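Local coordinates for superoxide dismutase [Ni] (Streptomyces coelicolor, PDB 1T6U), which catalyses the nickel-dependent dismutation of superoxide to hydrogen peroxide and molecular oxygen, working as a hollow homohexamer, at residues V8-A12 with D108-W112; A48-K52 with M85-K89. The protein carries 1 engineered substitution. One frame throughout, in Å; residues are numbered along the deposited sequence.

Interaction 1 of 2, residues V8-A12 with D108-W112; sequences VYDPA and DKIFW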
ATOM      1  N   VAL A   8      -0.363  10.719  19.384  1.00 10.91           N
ATOM      2  CA  VAL A   8       0.634   9.686  19.660  1.00 11.07           C
ATOM      3  C   VAL A   8       1.807   9.806  18.682  1.00 10.75           C
ATOM      4  O   VAL A   8       1.626   9.682  17.483  1.00 11.36           O
ATOM      5  CB  VAL A   8       0.028   8.274  19.574  1.00 11.86           C
ATOM      6  CG1 VAL A   8       1.065   7.185  19.832  1.00 12.12           C
ATOM      7  CG2 VAL A   8      -1.082   8.128  20.591  1.00 14.75           C
ATOM      8  N   TYR A   9       2.976  10.054  19.239  1.00  9.64           N
ATOM      9  CA  TYR A   9       4.208  10.084  18.455  1.00  9.44           C
ATOM     10  C   TYR A   9       5.368   9.491  19.215  1.00  9.85           C
ATOM     11  O   TYR A   9       5.446   9.608  20.433  1.00 12.66           O
ATOM     12  CB  TYR A   9       4.666  11.511  18.098  1.00 12.01           C
ATOM     13  CG  TYR A   9       3.656  12.316  17.321  1.00 13.79           C
ATOM     14  CD1 TYR A   9       2.680  13.026  17.978  1.00 13.96           C
ATOM     15  CD2 TYR A   9       3.691  12.328  15.946  1.00 17.57           C
ATOM     16  CE1 TYR A   9       1.768  13.749  17.237  1.00 19.79           C
ATOM     17  CE2 TYR A   9       2.795  13.045  15.204  1.00 19.99           C
ATOM     18  CZ  TYR A   9       1.831  13.749  15.875  1.00 19.33           C
ATOM     19  OH  TYR A   9       0.911  14.486  15.166  1.00 31.76           O
ATOM     20  N   ASP A  10       6.321   8.902  18.491  1.00 11.64           N
ATOM     21  CA  ASP A  10       7.565   8.448  19.092  1.00 11.54           C
ATOM     22  C   ASP A  10       8.565   8.269  17.965  1.00  9.65           C
ATOM     23  O   ASP A  10       8.281   7.508  17.027  1.00  9.86           O
ATOM     24  CB  ASP A  10       7.380   7.169  19.874  1.00 12.51           C
ATOM     25  CG  ASP A  10       8.532   6.819  20.779  1.00 14.23           C
ATOM     26  OD1 ASP A  10       9.676   7.077  20.396  1.00 12.67           O
ATOM     27  OD2 ASP A  10       8.333   6.278  21.892  1.00 20.64           O
ATOM     28  N   PRO A  11       9.706   8.943  18.039  1.00 10.68           N
ATOM     29  CA  PRO A  11      10.768   8.721  17.068  1.00  9.82           C
ATOM     30  C   PRO A  11      11.242   7.272  16.990  1.00  9.76           C
ATOM     31  O   PRO A  11      11.903   6.939  15.996  1.00  9.34           O
ATOM     32  CB  PRO A  11      11.906   9.597  17.559  1.00 10.82           C
ATOM     33  CG  PRO A  11      11.260  10.635  18.380  1.00 12.87           C
ATOM     34  CD  PRO A  11      10.089   9.970  19.033  1.00 11.22           C
ATOM     35  N   ALA A  12      10.915   6.416  17.932  1.00  9.24           N
ATOM     36  CA  ALA A  12      11.188   4.999  17.834  1.00  8.92           C
ATOM     37  C   ALA A  12      10.657   4.351  16.578  1.00  7.91           C
ATOM     38  O   ALA A  12      11.214   3.372  16.103  1.00  9.41           O
ATOM     39  CB  ALA A  12      10.490   4.278  18.972  1.00 12.20           C
ATOM     40  N   ASP A 108      15.490  12.701  18.075  1.00  9.99           N
ATOM     41  CA  ASP A 108      14.902  12.102  19.276  1.00 10.77           C
ATOM     42  C   ASP A 108      15.240  12.928  20.500  1.00 10.46           C
ATOM     43  O   ASP A 108      14.404  13.165  21.360  1.00 11.09           O
ATOM     44  CB  ASP A 108      15.381  10.654  19.397  1.00 11.73           C
ATOM     45  CG  ASP A 108      14.857   9.943  20.615  1.00 13.20           C
ATOM     46  OD1 ASP A 108      13.789   9.336  20.485  1.00 17.38           O
ATOM     47  OD2 ASP A 108      15.561  10.058  21.648  1.00 19.28           O
ATOM     48  N   LYS A 109      16.456  13.434  20.573  1.00 11.94           N
ATOM     49  CA  LYS A 109      16.860  14.228  21.732  1.00 13.65           C
ATOM     50  C   LYS A 109      15.981  15.483  21.846  1.00 14.68           C
ATOM     51  O   LYS A 109      15.472  15.853  22.904  1.00 13.86           O
ATOM     52  CB  LYS A 109      18.334  14.581  21.636  1.00 16.97           C
ATOM     53  CG  LYS A 109      18.838  15.445  22.809  1.00 18.91           C
ATOM     54  CD  LYS A 109      20.306  15.878  22.611  1.00 22.66           C
ATOM     55  CE  LYS A 109      20.817  16.805  23.703  1.00 30.71           C
ATOM     56  NZ  LYS A 109      22.216  17.342  23.482  1.00 48.36           N
ATOM     57  N   ILE A 110      15.766  16.172  20.736  1.00 13.95           N
ATOM     58  CA  ILE A 110      14.890  17.370  20.675  1.00 12.63           C
ATOM     59  C   ILE A 110      13.442  17.015  20.993  1.00 11.43           C
ATOM     60  O   ILE A 110      12.776  17.632  21.828  1.00 12.71           O
ATOM     61  CB  ILE A 110      15.079  18.049  19.310  1.00 12.02           C
ATOM     62  CG1 ILE A 110      16.522  18.596  19.148  1.00 14.37           C
ATOM     63  CG2 ILE A 110      14.055  19.117  19.029  1.00 12.19           C
ATOM     64  CD1 ILE A 110      16.796  19.189  17.789  1.00 14.41           C
ATOM     65  N   PHE A 111      12.943  15.948  20.323  1.00 11.69           N
ATOM     66  CA  PHE A 111      11.599  15.455  20.601  1.00 11.10           C
ATOM     67  C   PHE A 111      11.340  15.352  22.104  1.00 12.25           C
ATOM     68  O   PHE A 111      10.388  15.902  22.670  1.00 11.95           O
ATOM     69  CB  PHE A 111      11.385  14.135  19.867  1.00 10.58           C
ATOM     70  CG  PHE A 111      10.008  13.546  20.137  1.00  9.53           C
ATOM     71  CD1 PHE A 111       8.917  13.909  19.383  1.00 11.11           C
ATOM     72  CD2 PHE A 111       9.781  12.647  21.181  1.00  9.82           C
ATOM     73  CE1 PHE A 111       7.656  13.377  19.648  1.00 11.76           C
ATOM     74  CE2 PHE A 111       8.539  12.090  21.425  1.00 10.41           C
ATOM     75  CZ  PHE A 111       7.448  12.478  20.668  1.00 11.62           C
ATOM     76  N   TRP A 112      12.192  14.592  22.796  1.00 11.26           N
ATOM     77  CA  TRP A 112      11.923  14.359  24.243  1.00 13.00           C
ATOM     78  C   TRP A 112      12.113  15.640  25.022  1.00 13.55           C
ATOM     79  O   TRP A 112      11.390  15.811  26.002  1.00 13.30           O
ATOM     80  CB  TRP A 112      12.719  13.157  24.781  1.00 12.13           C
ATOM     81  CG  TRP A 112      12.147  11.892  24.183  1.00 12.26           C
ATOM     82  CD1 TRP A 112      12.727  11.082  23.215  1.00 13.17           C
ATOM     83  CD2 TRP A 112      10.889  11.326  24.514  1.00 12.90           C
ATOM     84  NE1 TRP A 112      11.878  10.056  22.945  1.00 14.39           N
ATOM     85  CE2 TRP A 112      10.752  10.170  23.722  1.00 13.90           C
ATOM     86  CE3 TRP A 112       9.861  11.666  25.395  1.00 15.57           C
ATOM     87  CZ2 TRP A 112       9.621   9.346  23.784  1.00 16.72           C
ATOM     88  CZ3 TRP A 112       8.759  10.852  25.450  1.00 17.67           C
ATOM     89  CH2 TRP A 112       8.640   9.705  24.656  1.00 16.10           C
TER
HETATM   90  O   HOH W   1      11.897   6.935  21.760  1.00 25.04           O
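The N-terminal nickel-binding loop of NiSOD leads into helix 12-30, and its Pro11 docks on Phe111 of helix 94-115. Pro11 CD lies over one face of the Phe111 ring, 3.6 Å from its centroid and 19° off the ring normal, a CH-pi contact displaced toward the CD2 rim. A chi1 of 179°, with CG trans to the amide nitrogen, swings the Phe111 ring out to the loop, where Tyr9 CB packs against Phe111 CE1 at 3.9 Å. The same proline ring also meets Asp108, Pro11 CB lying 3.5 Å from Asp108 OD1. Asp10 does two jobs. Its OD1 caps the start of helix 12-30, accepting from Ala12 N at 2.8 Å in a nearly straight bond that arrives from above the carboxylate plane; the same OD1 takes a 2.6 Å bond from a water, which in turn weakly accepts from Trp112 NE1. Asp10 OD2 reaches the edge of the indole at Trp112 CZ2, 3.8 Å away, with carboxylate and ring planes steeply inclined. Helix 34-62 lies alongside, Leu58 touching Pro11 and Tyr62 meeting the rings of both Tyr9 and Phe111, while Ile16 of a second subunit packs on Asp10.

Interaction 2 of 2, residues A48-K52 with M85-K89; sequences AELAK and MSAAK. Engineered in segment 85-89: Met85 (natural residue Leu).
Lys89 NZ is gripped by two carboxylates: Glu49 OE1 across the helix pair, in a salt bridge of 2.7 Å, and Asp3 of a third subunit. The ammonium approaches Glu49 OE1 on the anti side, 31° out of the carboxylate plane. Beyond CG the lysine chain is fully extended, and this length lets it span the gap between the helices, while Lys89 CG is pressed tightly on Ala48 CB at 3.4 Å. Were an alanine here instead of Lys89, Glu49 OE1 would probably lose its salt-bridge mate, Asp3 of the third subunit would be left to lean on Lys52, and a gap would open beside Ala48. Lys52 takes a different course. With a bend at chi3 (86°), Lys52 CG passes Met85 CB at 3.6 Å, the two chains running counter to each other, and Lys52 NZ reaches Ser86 OG in a weak bond of 3.3 Å. The stronger partners of that NZ are Asp3 and Asp61 of the third subunit, and Ser86 OG also bonds to Asp3. Lys52 NZ and Lys89 NZ stand 4.5 Å apart, a closeness that the surrounding acids probably offset. On the apolar side, the chain of Met85, an engineered residue where the natural sequence has leucine, turns back: Met85 SD lies 3.9 Å from Ala51 CB, and Met85 CE 3.7 Å from Ala48 CB. The two short segments run antiparallel at 175°, their axes 9.6 Å apart; this is the antiparallel packing of neighbouring helices in the four-helix bundle of the subunit.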
ATOM      1  N   ALA A  48      13.732   1.676   4.540  1.00  7.69           N
ATOM      2  CA  ALA A  48      14.271   3.036   4.485  1.00  6.83           C
ATOM      3  C   ALA A  48      13.154   4.015   4.124  1.00  6.56           C
ATOM      4  O   ALA A  48      13.058   5.100   4.689  1.00  7.61           O
ATOM      5  CB  ALA A  48      15.406   3.113   3.510  1.00  8.20           C
ATOM      6  N   GLU A  49      12.311   3.643   3.162  1.00  7.28           N
ATOM      7  CA  GLU A  49      11.173   4.486   2.811  1.00  8.16           C
ATOM      8  C   GLU A  49      10.220   4.705   3.981  1.00  7.51           C
ATOM      9  O   GLU A  49       9.759   5.819   4.179  1.00  8.93           O
ATOM     10  CB  GLU A  49      10.416   3.852   1.626  1.00  8.98           C
ATOM     11  CG  GLU A  49       9.207   4.659   1.153  1.00 10.08           C
ATOM     12  CD  GLU A  49       9.548   5.974   0.489  1.00 12.52           C
ATOM     13  OE1 GLU A  49      10.721   6.394   0.345  1.00 11.28           O
ATOM     14  OE2 GLU A  49       8.544   6.622   0.073  1.00 17.55           O
ATOM     15  N   LEU A  50       9.959   3.659   4.754  1.00  7.02           N
ATOM     16  CA  LEU A  50       9.120   3.788   5.931  1.00  7.81           C
ATOM     17  C   LEU A  50       9.768   4.746   6.948  1.00  8.84           C
ATOM     18  O   LEU A  50       9.107   5.600   7.563  1.00  8.61           O
ATOM     19  CB  LEU A  50       8.889   2.433   6.565  1.00  8.93           C
ATOM     20  CG  LEU A  50       7.908   1.517   5.878  1.00 10.96           C
ATOM     21  CD1 LEU A  50       7.957   0.125   6.467  1.00 16.26           C
ATOM     22  CD2 LEU A  50       6.483   2.102   5.991  1.00 19.57           C
ATOM     23  N   ALA A  51      11.076   4.618   7.134  1.00  7.76           N
ATOM     24  CA  ALA A  51      11.799   5.520   8.040  1.00  8.17           C
ATOM     25  C   ALA A  51      11.659   6.963   7.590  1.00  7.46           C
ATOM     26  O   ALA A  51      11.461   7.863   8.408  1.00  9.44           O
ATOM     27  CB  ALA A  51      13.265   5.128   8.154  1.00  8.51           C
ATOM     28  N   LYS A  52      11.747   7.219   6.281  1.00  8.99           N
ATOM     29  CA  LYS A  52      11.553   8.565   5.778  1.00  8.07           C
ATOM     30  C   LYS A  52      10.159   9.098   6.095  1.00  9.25           C
ATOM     31  O   LYS A  52      10.010  10.262   6.522  1.00  8.44           O
ATOM     32  CB  LYS A  52      11.813   8.606   4.279  1.00  9.03           C
ATOM     33  CG  LYS A  52      13.276   8.476   3.875  1.00 10.06           C
ATOM     34  CD  LYS A  52      13.469   8.554   2.361  1.00  9.30           C
ATOM     35  CE  LYS A  52      13.594   9.964   1.857  1.00 10.54           C
ATOM     36  NZ  LYS A  52      13.499  10.016   0.361  1.00 11.83           N
ATOM     37  N   MET A  85      18.861   9.005   4.838  1.00 11.13           N
ATOM     38  CA  MET A  85      18.097   7.794   4.567  1.00 11.22           C
ATOM     39  C   MET A  85      18.151   7.435   3.087  1.00 11.55           C
ATOM     40  O   MET A  85      18.246   6.270   2.712  1.00 10.32           O
ATOM     41  CB  MET A  85      16.648   7.940   5.044  1.00 18.49           C
ATOM     42  CG  MET A  85      16.432   7.883   6.528  1.00 24.34           C
ATOM     43  SD  MET A  85      16.839   6.362   7.386  1.00 30.89           S
ATOM     44  CE  MET A  85      17.039   5.082   6.148  1.00 12.13           C
ATOM     45  N   SER A  86      18.076   8.445   2.231  1.00 11.11           N
ATOM     46  CA  SER A  86      18.225   8.232   0.812  1.00 10.92           C
ATOM     47  C   SER A  86      19.599   7.628   0.526  1.00 10.59           C
ATOM     48  O   SER A  86      19.752   6.755  -0.324  1.00 10.76           O
ATOM     49  CB  SER A  86      18.064   9.509   0.024  1.00 12.23           C
ATOM     50  OG  SER A  86      16.736   9.994   0.010  1.00 12.11           O
ATOM     51  N   ALA A  87      20.629   8.131   1.184  1.00 11.35           N
ATOM     52  CA  ALA A  87      21.979   7.596   0.973  1.00 11.20           C
ATOM     53  C   ALA A  87      22.084   6.158   1.443  1.00 10.41           C
ATOM     54  O   ALA A  87      22.772   5.343   0.814  1.00 10.30           O
ATOM     55  CB  ALA A  87      23.006   8.455   1.682  1.00 12.63           C
ATOM     56  N   ALA A  88      21.406   5.810   2.531  1.00  9.88           N
ATOM     57  CA  ALA A  88      21.392   4.414   3.004  1.00  9.79           C
ATOM     58  C   ALA A  88      20.669   3.517   2.020  1.00  9.20           C
ATOM     59  O   ALA A  88      21.071   2.383   1.752  1.00 10.05           O
ATOM     60  CB  ALA A  88      20.759   4.316   4.387  1.00  9.43           C
ATOM     61  N   LYS A  89      19.563   3.961   1.444  1.00 10.41           N
ATOM     62  CA  LYS A  89      18.945   3.212   0.330  1.00  9.75           C
ATOM     63  C   LYS A  89      19.964   2.877  -0.739  1.00 10.94           C
ATOM     64  O   LYS A  89      19.984   1.741  -1.222  1.00 10.94           O
ATOM     65  CB  LYS A  89      17.789   3.952  -0.387  1.00 12.36           C
ATOM     66  CG  LYS A  89      16.500   4.051   0.410  1.00 11.57           C
ATOM     67  CD  LYS A  89      15.479   4.800  -0.455  1.00  8.53           C
ATOM     68  CE  LYS A  89      14.115   4.958   0.223  1.00 10.94           C
ATOM     69  NZ  LYS A  89      13.119   5.620  -0.675  1.00 10.40           N
TER

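The two contacts show how one all-helical subunit joins its bundle both to its nickel loop and to other subunits. Their centres lie 18 Å apart and their nearest atoms about 8 Å, so they do not touch; along the chain, interaction 2 is nested within the span closed by interaction 1. Interaction 1 adjoins the active site: the Tyr9 side chain is about 5 Å from a bound nickel ion and about 4 Å from the side chain of His1, a nickel ligand. Interaction 2 lies farther off, the Ala48 side chain about 12 Å from a nickel ion, yet its polar end is met by Asp3 from the nickel-binding segment of another subunit. Helix 34-62 serves both regions.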